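Local coordinates for SspB protein (Streptomyces clavuligerus, PDB 6JUF) that is probably a magnesium-dependent DNA nuclease of the phosphorothioation-based SspABCD-SspE system that defends bacteria against phages, at residues B[115-121]-B[236-241]; B[230-236]-B[311-317]. All coordinates share one frame; numbering follows the deposited sequence.

Interaction 1: B[115-121]-B[236-241]; sequences WWLLSSR and YACLDY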
ATOM      1  N   TRP B 115     -10.210 -10.828  -6.744  1.00  7.22           N
ATOM      2  CA  TRP B 115     -10.856 -11.954  -7.406  1.00  7.88           C
ATOM      3  C   TRP B 115     -10.849 -13.193  -6.486  1.00  7.70           C
ATOM      4  O   TRP B 115     -11.869 -13.876  -6.316  1.00  7.48           O
ATOM      5  CB  TRP B 115     -10.111 -12.233  -8.723  1.00  8.22           C
ATOM      6  CG  TRP B 115     -10.702 -13.436  -9.460  1.00  7.14           C
ATOM      7  CD1 TRP B 115     -10.141 -14.723  -9.587  1.00  7.81           C
ATOM      8  CD2 TRP B 115     -12.023 -13.515 -10.130  1.00  8.28           C
ATOM      9  NE1 TRP B 115     -10.960 -15.541 -10.298  1.00  9.06           N
ATOM     10  CE2 TRP B 115     -12.116 -14.867 -10.683  1.00  9.83           C
ATOM     11  CE3 TRP B 115     -13.055 -12.588 -10.387  1.00  8.79           C
ATOM     12  CZ2 TRP B 115     -13.248 -15.310 -11.354  1.00 10.01           C
ATOM     13  CZ3 TRP B 115     -14.178 -13.067 -11.070  1.00  8.85           C
ATOM     14  CH2 TRP B 115     -14.259 -14.410 -11.527  1.00 10.24           C
ATOM     15  N   TRP B 116      -9.695 -13.434  -5.818  1.00  7.74           N
ATOM     16  CA  TRP B 116      -9.617 -14.601  -4.936  1.00  6.83           C
ATOM     17  C   TRP B 116     -10.498 -14.504  -3.727  1.00  7.23           C
ATOM     18  O   TRP B 116     -11.092 -15.488  -3.313  1.00  8.08           O
ATOM     19  CB  TRP B 116      -8.197 -14.884  -4.495  1.00  6.86           C
ATOM     20  CG  TRP B 116      -7.333 -15.410  -5.634  1.00  7.80           C
ATOM     21  CD1 TRP B 116      -7.752 -15.859  -6.920  1.00  9.18           C
ATOM     22  CD2 TRP B 116      -5.875 -15.584  -5.620  1.00  8.01           C
ATOM     23  NE1 TRP B 116      -6.657 -16.261  -7.667  1.00  9.19           N
ATOM     24  CE2 TRP B 116      -5.499 -16.104  -6.959  1.00  8.58           C
ATOM     25  CE3 TRP B 116      -4.869 -15.320  -4.699  1.00  6.29           C
ATOM     26  CZ2 TRP B 116      -4.155 -16.386  -7.295  1.00  8.42           C
ATOM     27  CZ3 TRP B 116      -3.548 -15.616  -5.037  1.00  7.93           C
ATOM     28  CH2 TRP B 116      -3.178 -16.102  -6.328  1.00  7.12           C
ATOM     29  N   LEU B 117     -10.692 -13.267  -3.237  1.00  7.93           N
ATOM     30  CA  LEU B 117     -11.536 -13.050  -2.054  1.00  6.69           C
ATOM     31  C   LEU B 117     -13.013 -13.443  -2.395  1.00  7.83           C
ATOM     32  O   LEU B 117     -13.702 -14.031  -1.598  1.00  8.89           O
ATOM     33  CB  LEU B 117     -11.481 -11.585  -1.601  1.00  6.86           C
ATOM     34  CG  LEU B 117     -12.361 -11.201  -0.396  1.00  6.04           C
ATOM     35  CD1 LEU B 117     -12.039 -12.046   0.891  1.00  9.36           C
ATOM     36  CD2 LEU B 117     -12.236  -9.726  -0.084  1.00  7.01           C
ATOM     37  N   LEU B 118     -13.425 -13.099  -3.603  1.00  8.77           N
ATOM     38  CA  LEU B 118     -14.812 -13.317  -4.065  1.00  9.72           C
ATOM     39  C   LEU B 118     -15.017 -14.745  -4.578  1.00  9.78           C
ATOM     40  O   LEU B 118     -16.126 -15.235  -4.721  1.00  9.87           O
ATOM     41  CB  LEU B 118     -15.170 -12.288  -5.143  1.00  9.45           C
ATOM     42  CG  LEU B 118     -15.283 -10.833  -4.723  1.00 10.32           C
ATOM     43  CD1 LEU B 118     -15.437  -9.975  -5.960  1.00 14.47           C
ATOM     44  CD2 LEU B 118     -16.434 -10.620  -3.730  1.00 13.90           C
ATOM     45  N   SER B 119     -13.896 -15.414  -4.844  1.00  9.18           N
ATOM     46  CA  SER B 119     -13.919 -16.698  -5.580  1.00 11.27           C
ATOM     47  C   SER B 119     -14.675 -17.812  -4.865  1.00 11.62           C
ATOM     48  O   SER B 119     -14.569 -17.937  -3.660  1.00 11.01           O
ATOM     49  CB  SER B 119     -12.476 -17.169  -5.853  1.00 11.83           C
ATOM     50  OG  SER B 119     -12.451 -18.334  -6.630  1.00 14.17           O
ATOM     51  N   SER B 120     -15.407 -18.616  -5.642  1.00 11.49           N
ATOM     52  CA  SER B 120     -16.109 -19.763  -5.093  1.00 10.87           C
ATOM     53  C   SER B 120     -16.131 -20.826  -6.188  1.00 12.46           C
ATOM     54  O   SER B 120     -16.375 -20.536  -7.371  1.00 14.18           O
ATOM     55  CB  SER B 120     -17.525 -19.357  -4.716  1.00 12.49           C
ATOM     56  OG  SER B 120     -18.215 -20.451  -4.199  1.00 13.51           O
ATOM     57  N   ARG B 121     -15.806 -22.042  -5.792  1.00 12.56           N
ATOM     58  CA  ARG B 121     -15.949 -23.205  -6.687  1.00 16.98           C
ATOM     59  C   ARG B 121     -16.226 -24.410  -5.806  1.00 17.93           C
ATOM     60  O   ARG B 121     -16.046 -24.328  -4.581  1.00 14.09           O
ATOM     61  CB  ARG B 121     -14.680 -23.393  -7.532  1.00 17.50           C
ATOM     62  CG  ARG B 121     -13.880 -24.603  -7.076  1.00 28.05           C
ATOM     63  CD  ARG B 121     -12.422 -24.343  -6.725  1.00 34.27           C
ATOM     64  NE  ARG B 121     -11.879 -23.146  -7.346  1.00 33.83           N
ATOM     65  CZ  ARG B 121     -11.538 -23.058  -8.620  1.00 33.78           C
ATOM     66  NH1 ARG B 121     -11.663 -24.131  -9.407  1.00 52.86           N
ATOM     67  NH2 ARG B 121     -11.078 -21.899  -9.124  1.00 24.84           N
ATOM     68  N   TYR B 236      -7.558 -14.345 -17.273  1.00  9.32           N
ATOM     69  CA  TYR B 236      -7.418 -15.397 -16.277  1.00  8.77           C
ATOM     70  C   TYR B 236      -8.773 -15.590 -15.509  1.00  8.55           C
ATOM     71  O   TYR B 236      -9.224 -16.700 -15.287  1.00  8.59           O
ATOM     72  CB  TYR B 236      -6.277 -15.030 -15.285  1.00  8.90           C
ATOM     73  CG  TYR B 236      -6.479 -15.701 -13.913  1.00  8.12           C
ATOM     74  CD1 TYR B 236      -6.170 -17.017 -13.718  1.00  8.65           C
ATOM     75  CD2 TYR B 236      -7.015 -14.954 -12.833  1.00  7.95           C
ATOM     76  CE1 TYR B 236      -6.378 -17.629 -12.467  1.00  9.97           C
ATOM     77  CE2 TYR B 236      -7.221 -15.534 -11.591  1.00  6.44           C
ATOM     78  CZ  TYR B 236      -6.927 -16.896 -11.427  1.00  8.45           C
ATOM     79  OH  TYR B 236      -7.165 -17.468 -10.214  1.00  9.39           O
ATOM     80  N   ALA B 237      -9.351 -14.450 -15.086  1.00  7.86           N
ATOM     81  CA  ALA B 237     -10.587 -14.522 -14.319  1.00  7.52           C
ATOM     82  C   ALA B 237     -11.733 -15.126 -15.090  1.00  8.97           C
ATOM     83  O   ALA B 237     -12.500 -15.953 -14.560  1.00  9.37           O
ATOM     84  CB  ALA B 237     -10.947 -13.139 -13.771  1.00  8.14           C
ATOM     85  N   CYS B 238     -11.797 -14.776 -16.395  1.00  9.80           N
ATOM     86  CA  CYS B 238     -12.813 -15.380 -17.265  1.00 10.41           C
ATOM     87  C   CYS B 238     -12.701 -16.914 -17.362  1.00 10.15           C
ATOM     88  O   CYS B 238     -13.670 -17.646 -17.231  1.00 10.69           O
ATOM     89  CB  CYS B 238     -12.767 -14.732 -18.659  1.00  8.74           C
ATOM     90  SG  CYS B 238     -13.292 -13.009 -18.697  1.00 10.66           S
ATOM     91  N   LEU B 239     -11.459 -17.368 -17.579  1.00  9.13           N
ATOM     92  CA  LEU B 239     -11.180 -18.805 -17.695  1.00 10.74           C
ATOM     93  C   LEU B 239     -11.346 -19.532 -16.369  1.00 11.61           C
ATOM     94  O   LEU B 239     -11.902 -20.647 -16.325  1.00 13.03           O
ATOM     95  CB  LEU B 239      -9.789 -19.000 -18.279  1.00  9.89           C
ATOM     96  CG  LEU B 239      -9.636 -18.661 -19.763  1.00  9.09           C
ATOM     97  CD1 LEU B 239      -8.130 -18.378 -20.054  1.00  9.28           C
ATOM     98  CD2 LEU B 239     -10.199 -19.733 -20.695  1.00 11.73           C
ATOM     99  N   ASP B 240     -10.909 -18.854 -15.277  1.00  9.72           N
ATOM    100  CA  ASP B 240     -11.070 -19.435 -13.943  1.00 10.44           C
ATOM    101  C   ASP B 240     -12.568 -19.584 -13.616  1.00 10.23           C
ATOM    102  O   ASP B 240     -13.001 -20.578 -13.043  1.00 11.13           O
ATOM    103  CB  ASP B 240     -10.386 -18.524 -12.946  1.00 10.92           C
ATOM    104  CG  ASP B 240     -10.339 -19.086 -11.532  1.00 10.60           C
ATOM    105  OD1 ASP B 240      -9.918 -20.243 -11.348  1.00 12.22           O
ATOM    106  OD2 ASP B 240     -10.733 -18.336 -10.606  1.00 10.86           O
ATOM    107  N   TYR B 241     -13.353 -18.553 -14.034  1.00 10.50           N
ATOM    108  CA  TYR B 241     -14.808 -18.602 -13.834  1.00 10.52           C
ATOM    109  C   TYR B 241     -15.417 -19.804 -14.576  1.00 10.27           C
ATOM    110  O   TYR B 241     -16.194 -20.584 -14.021  1.00 10.47           O
ATOM    111  CB  TYR B 241     -15.469 -17.280 -14.239  1.00  9.21           C
ATOM    112  CG  TYR B 241     -16.935 -17.292 -13.921  1.00  9.92           C
ATOM    113  CD1 TYR B 241     -17.370 -17.042 -12.584  1.00 10.20           C
ATOM    114  CD2 TYR B 241     -17.894 -17.591 -14.881  1.00 12.30           C
ATOM    115  CE1 TYR B 241     -18.733 -17.093 -12.301  1.00 13.17           C
ATOM    116  CE2 TYR B 241     -19.246 -17.661 -14.572  1.00 12.87           C
ATOM    117  CZ  TYR B 241     -19.649 -17.399 -13.280  1.00 13.85           C
ATOM    118  OH  TYR B 241     -20.961 -17.465 -12.943  1.00 14.17           O
TER
HETATM  119  O   HOH W   1     -13.247 -18.488  -9.444  1.00 13.46           O
HETATM  120  O   HOH W   2     -10.007 -18.442  -8.013  1.00 17.07           O
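Tyr236 meets two successive tryptophans with different parts of its side chain. Its CE2 lies 3.6 Å from CD1 of Trp115, the rings being steeply inclined at 76°, while its hydroxyl accepts the indole N-H of Trp116: NE1 to OH of Tyr236 is 2.9 Å, nearly straight and in the plane of the indole. Trp116 and Tyr236 both face helix 306-317. One residue on, Ala237 sets its methyl squarely over the six-membered ring of Trp115, a CH-pi contact with CB 3.7 Å from the ring centre, and its carbonyl oxygen stands on the same side of the indole plane, just outside the rim, 3.4 Å from CZ2 of Trp115. Asp240, a turn later, collects most of the polar bonds. The CG of Trp115 stands anti to its own backbone N (chi1 178°), which carries the indole across to Asp240; there NE1 gives OD2 a straight 2.8 Å hydrogen bond on the anti side of the carboxylate. The same OD2 accepts two waters, each of which also bonds OG of Ser119, just past the end of helix 107-118. Arg121 reaches OD1 with NH2 at 3.0 Å, a salt bridge whose hydrogen bond is weak at 134°. Tyr241 closes the row, its CB 4.1 Å from CH2 of Trp115, while its hydroxyl bonds Glu260. The contact is a worked case of a buried carboxylate paid for by several donors: an indole, two waters and a guanidinium share its two oxygens, an environment that would be expected to stabilise the ionised form of Asp240.

Interaction 2: B[230-236]-B[311-317]; sequences PARIIAY and WDVLDEQ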
ATOM      1  N   PRO B 230      -4.925  -5.300 -15.653  1.00  8.33           N
ATOM      2  CA  PRO B 230      -4.311  -5.844 -16.883  1.00  9.08           C
ATOM      3  C   PRO B 230      -5.267  -6.813 -17.626  1.00  9.35           C
ATOM      4  O   PRO B 230      -6.051  -7.579 -17.015  1.00  8.82           O
ATOM      5  CB  PRO B 230      -3.034  -6.588 -16.394  1.00  8.11           C
ATOM      6  CG  PRO B 230      -2.776  -6.005 -15.044  1.00  9.04           C
ATOM      7  CD  PRO B 230      -4.154  -5.681 -14.468  1.00  9.23           C
ATOM      8  N   ALA B 231      -5.150  -6.799 -18.976  1.00  9.52           N
ATOM      9  CA  ALA B 231      -5.888  -7.766 -19.818  1.00  9.42           C
ATOM     10  C   ALA B 231      -5.718  -9.223 -19.415  1.00  8.07           C
ATOM     11  O   ALA B 231      -6.701  -9.967 -19.407  1.00 10.80           O
ATOM     12  CB  ALA B 231      -5.475  -7.576 -21.274  1.00  9.85           C
ATOM     13  N   ARG B 232      -4.492  -9.641 -19.058  1.00  8.61           N
ATOM     14  CA  ARG B 232      -4.304 -11.036 -18.671  1.00  8.61           C
ATOM     15  C   ARG B 232      -4.961 -11.369 -17.318  1.00  7.35           C
ATOM     16  O   ARG B 232      -5.307 -12.489 -17.061  1.00 10.31           O
ATOM     17  CB  ARG B 232      -2.815 -11.428 -18.669  1.00  9.47           C
ATOM     18  CG  ARG B 232      -2.308 -11.504 -20.134  1.00 11.17           C
ATOM     19  CD  ARG B 232      -0.860 -11.994 -20.203  1.00 14.07           C
ATOM     20  NE  ARG B 232       0.047 -10.950 -19.783  1.00 15.49           N
ATOM     21  CZ  ARG B 232       1.291 -10.749 -20.247  1.00 16.11           C
ATOM     22  NH1 ARG B 232       1.791 -11.512 -21.204  1.00 17.23           N
ATOM     23  NH2 ARG B 232       2.029  -9.757 -19.771  1.00 16.95           N
ATOM     24  N   ILE B 233      -5.138 -10.347 -16.446  1.00  6.92           N
ATOM     25  CA  ILE B 233      -5.896 -10.632 -15.195  1.00  8.08           C
ATOM     26  C   ILE B 233      -7.399 -10.856 -15.486  1.00  7.66           C
ATOM     27  O   ILE B 233      -8.021 -11.792 -14.976  1.00  9.08           O
ATOM     28  CB  ILE B 233      -5.705  -9.524 -14.118  1.00  7.34           C
ATOM     29  CG1 ILE B 233      -4.240  -9.369 -13.660  1.00  8.23           C
ATOM     30  CG2 ILE B 233      -6.648  -9.780 -12.913  1.00  7.47           C
ATOM     31  CD1 ILE B 233      -3.634 -10.607 -13.015  1.00  9.75           C
ATOM     32  N   ILE B 234      -7.939 -10.027 -16.385  1.00  7.98           N
ATOM     33  CA  ILE B 234      -9.309 -10.220 -16.908  1.00  8.47           C
ATOM     34  C   ILE B 234      -9.465 -11.615 -17.536  1.00  8.46           C
ATOM     35  O   ILE B 234     -10.371 -12.385 -17.195  1.00  9.36           O
ATOM     36  CB  ILE B 234      -9.715  -9.096 -17.874  1.00  7.98           C
ATOM     37  CG1 ILE B 234      -9.759  -7.738 -17.121  1.00  6.98           C
ATOM     38  CG2 ILE B 234     -11.079  -9.395 -18.488  1.00 10.62           C
ATOM     39  CD1 ILE B 234      -9.808  -6.496 -18.039  1.00  7.54           C
ATOM     40  N   ALA B 235      -8.549 -11.944 -18.471  1.00  8.86           N
ATOM     41  CA  ALA B 235      -8.640 -13.242 -19.163  1.00  9.99           C
ATOM     42  C   ALA B 235      -8.509 -14.445 -18.216  1.00  8.33           C
ATOM     43  O   ALA B 235      -9.255 -15.427 -18.302  1.00 10.22           O
ATOM     44  CB  ALA B 235      -7.604 -13.289 -20.290  1.00  9.16           C
ATOM     45  N   TYR B 236      -7.558 -14.345 -17.273  1.00  9.32           N
ATOM     46  CA  TYR B 236      -7.418 -15.397 -16.277  1.00  8.77           C
ATOM     47  C   TYR B 236      -8.773 -15.590 -15.509  1.00  8.55           C
ATOM     48  O   TYR B 236      -9.224 -16.700 -15.287  1.00  8.59           O
ATOM     49  CB  TYR B 236      -6.277 -15.030 -15.285  1.00  8.90           C
ATOM     50  CG  TYR B 236      -6.479 -15.701 -13.913  1.00  8.12           C
ATOM     51  CD1 TYR B 236      -6.170 -17.017 -13.718  1.00  8.65           C
ATOM     52  CD2 TYR B 236      -7.015 -14.954 -12.833  1.00  7.95           C
ATOM     53  CE1 TYR B 236      -6.378 -17.629 -12.467  1.00  9.97           C
ATOM     54  CE2 TYR B 236      -7.221 -15.534 -11.591  1.00  6.44           C
ATOM     55  CZ  TYR B 236      -6.927 -16.896 -11.427  1.00  8.45           C
ATOM     56  OH  TYR B 236      -7.165 -17.468 -10.214  1.00  9.39           O
ATOM     57  N   TRP B 311      -4.236 -20.468 -15.796  1.00 10.39           N
ATOM     58  CA  TRP B 311      -2.956 -20.343 -15.193  1.00  9.93           C
ATOM     59  C   TRP B 311      -1.812 -20.092 -16.158  1.00 10.76           C
ATOM     60  O   TRP B 311      -0.844 -19.494 -15.740  1.00  8.97           O
ATOM     61  CB  TRP B 311      -2.687 -21.504 -14.229  1.00 10.53           C
ATOM     62  CG  TRP B 311      -3.356 -21.169 -12.938  1.00  9.68           C
ATOM     63  CD1 TRP B 311      -4.638 -21.501 -12.517  1.00 11.10           C
ATOM     64  CD2 TRP B 311      -2.799 -20.375 -11.882  1.00  9.29           C
ATOM     65  NE1 TRP B 311      -4.885 -20.983 -11.297  1.00 11.87           N
ATOM     66  CE2 TRP B 311      -3.816 -20.294 -10.857  1.00  8.95           C
ATOM     67  CE3 TRP B 311      -1.579 -19.737 -11.682  1.00 10.21           C
ATOM     68  CZ2 TRP B 311      -3.621 -19.569  -9.679  1.00 10.46           C
ATOM     69  CZ3 TRP B 311      -1.361 -19.050 -10.504  1.00  9.32           C
ATOM     70  CH2 TRP B 311      -2.382 -18.948  -9.515  1.00  8.56           C
ATOM     71  N   ASP B 312      -1.829 -20.615 -17.376  1.00 10.13           N
ATOM     72  CA  ASP B 312      -0.838 -20.179 -18.379  1.00 10.84           C
ATOM     73  C   ASP B 312      -0.910 -18.676 -18.553  1.00 10.29           C
ATOM     74  O   ASP B 312       0.120 -18.000 -18.565  1.00 10.47           O
ATOM     75  CB  ASP B 312      -1.051 -20.858 -19.732  1.00 12.90           C
ATOM     76  CG  ASP B 312      -0.759 -22.354 -19.703  1.00 13.48           C
ATOM     77  OD1 ASP B 312      -0.041 -22.786 -18.769  1.00 13.25           O
ATOM     78  OD2 ASP B 312      -1.289 -23.087 -20.577  1.00 15.36           O
ATOM     79  N   VAL B 313      -2.113 -18.153 -18.744  1.00 10.38           N
ATOM     80  CA  VAL B 313      -2.304 -16.733 -19.026  1.00 10.35           C
ATOM     81  C   VAL B 313      -1.846 -15.917 -17.797  1.00  9.92           C
ATOM     82  O   VAL B 313      -1.149 -14.921 -17.912  1.00  9.69           O
ATOM     83  CB  VAL B 313      -3.806 -16.464 -19.273  1.00 10.87           C
ATOM     84  CG1 VAL B 313      -4.158 -14.973 -19.253  1.00  9.17           C
ATOM     85  CG2 VAL B 313      -4.233 -17.046 -20.613  1.00 14.43           C
ATOM     86  N   LEU B 314      -2.205 -16.356 -16.613  1.00 10.24           N
ATOM     87  CA  LEU B 314      -1.827 -15.630 -15.401  1.00  8.13           C
ATOM     88  C   LEU B 314      -0.303 -15.699 -15.152  1.00  9.47           C
ATOM     89  O   LEU B 314       0.290 -14.722 -14.843  1.00 10.29           O
ATOM     90  CB  LEU B 314      -2.565 -16.184 -14.171  1.00  8.48           C
ATOM     91  CG  LEU B 314      -2.282 -15.485 -12.840  1.00  7.91           C
ATOM     92  CD1 LEU B 314      -2.552 -13.977 -12.925  1.00  8.26           C
ATOM     93  CD2 LEU B 314      -3.137 -16.080 -11.717  1.00  9.13           C
ATOM     94  N   ASP B 315       0.319 -16.851 -15.332  1.00 10.66           N
ATOM     95  CA  ASP B 315       1.740 -16.939 -15.125  1.00 10.42           C
ATOM     96  C   ASP B 315       2.465 -16.084 -16.148  1.00 10.65           C
ATOM     97  O   ASP B 315       3.517 -15.497 -15.810  1.00 11.30           O
ATOM     98  CB  ASP B 315       2.190 -18.386 -15.193  1.00 11.84           C
ATOM     99  CG  ASP B 315       3.495 -18.634 -14.428  1.00 11.84           C
ATOM    100  OD1 ASP B 315       3.726 -17.897 -13.437  1.00  9.93           O
ATOM    101  OD2 ASP B 315       4.224 -19.570 -14.761  1.00 13.22           O
ATOM    102  N   GLU B 316       1.951 -15.987 -17.366  1.00  9.80           N
ATOM    103  CA  GLU B 316       2.589 -15.126 -18.361  1.00 10.67           C
ATOM    104  C   GLU B 316       2.620 -13.682 -17.905  1.00 10.24           C
ATOM    105  O   GLU B 316       3.591 -12.946 -18.142  1.00 10.46           O
ATOM    106  CB  GLU B 316       1.845 -15.222 -19.651  1.00 11.85           C
ATOM    107  CG  GLU B 316       2.125 -16.547 -20.318  1.00 13.17           C
ATOM    108  CD  GLU B 316       1.128 -16.850 -21.382  1.00 20.35           C
ATOM    109  OE1 GLU B 316       0.572 -15.876 -21.903  1.00 32.73           O
ATOM    110  OE2 GLU B 316       0.970 -18.050 -21.741  1.00 20.96           O
ATOM    111  N   GLN B 317       1.547 -13.246 -17.258  1.00 10.71           N
ATOM    112  CA  GLN B 317       1.460 -11.914 -16.760  1.00 10.66           C
ATOM    113  C   GLN B 317       2.560 -11.601 -15.757  1.00 11.13           C
ATOM    114  O   GLN B 317       2.937 -10.452 -15.579  1.00 10.80           O
ATOM    115  CB  GLN B 317       0.085 -11.750 -16.088  1.00 10.42           C
ATOM    116  CG  GLN B 317      -0.168 -10.380 -15.413  1.00 11.42           C
ATOM    117  CD  GLN B 317      -0.100  -9.165 -16.344  1.00 11.67           C
ATOM    118  OE1 GLN B 317      -0.212  -9.271 -17.546  1.00 11.49           O
ATOM    119  NE2 GLN B 317       0.018  -7.950 -15.730  1.00 11.79           N
TER
HETATM  120  O   HOH W   3      -1.989  -8.114 -19.370  1.00 10.88           O
HETATM  121  O   HOH W   4       0.476 -13.634 -22.878  1.00 17.15           O
HETATM  122  O   HOH W   5      -7.428 -20.132 -10.131  1.00 10.95           O
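Helices 231-236 and 311-317 run nearly antiparallel, their axes 8.5 Å apart at closest approach and their N-to-C directions at 160°, with CA of Tyr236 5.7 Å from Leu314 CA. In this antiparallel helix pair of the DUF4007 family region, an apolar seam gives way to a polar end. Leu314 covers the Tyr236 ring, CD2 lying 3.7 Å from its centre and almost on the normal, while CD1 meets CD1 of Ile233. The same tyrosine turns an edge to the Trp311 face in a T-shaped pair; its OH, bonded by Trp116, shares a water with NE1 of Trp311. Val313 packs CG1 against CB of Ala235 and CB of Arg232. Beyond this seam the Arg232 chain bends at chi3 (-74°), laying one guanidinium face over the backbone of Glu316 and Gln317. Glu316 OE1, bonded to His286, lies 4.6 Å from Arg232 NH1, beyond salt-bridge range. Pro230, at the N-cap position, touches the Gln317 amide with CB, and Glu195 of the second subunit packs on both residues. Gln317 OE1 receives NE of Arg232 at 2.8 Å in the carbonyl plane, NH2 more weakly at 3.2 Å, and a water that also accepts the backbone N-H of Arg232.

Overall arrangement
Followed from the N terminus, the chain first lays down helix 107-118 and the extended loop to Arg121, then passes through the three-stranded sheet of 142-144, 208-211 and 218-221 before helix 231-243 returns to close the loop of interaction 1. Interaction 2 closes a shorter loop, from the start of helix 231-243 through the sheet of 250-253, 289-293 and 298-302 to helix 306-317. The second loop opens before the first has closed, so the two cross and share Tyr236. Helix 231-243 is thus tied to 107-118 and 306-317, while packing of Trp116 on Trp311 joins these two directly. The contact centres lie about 12 Å apart.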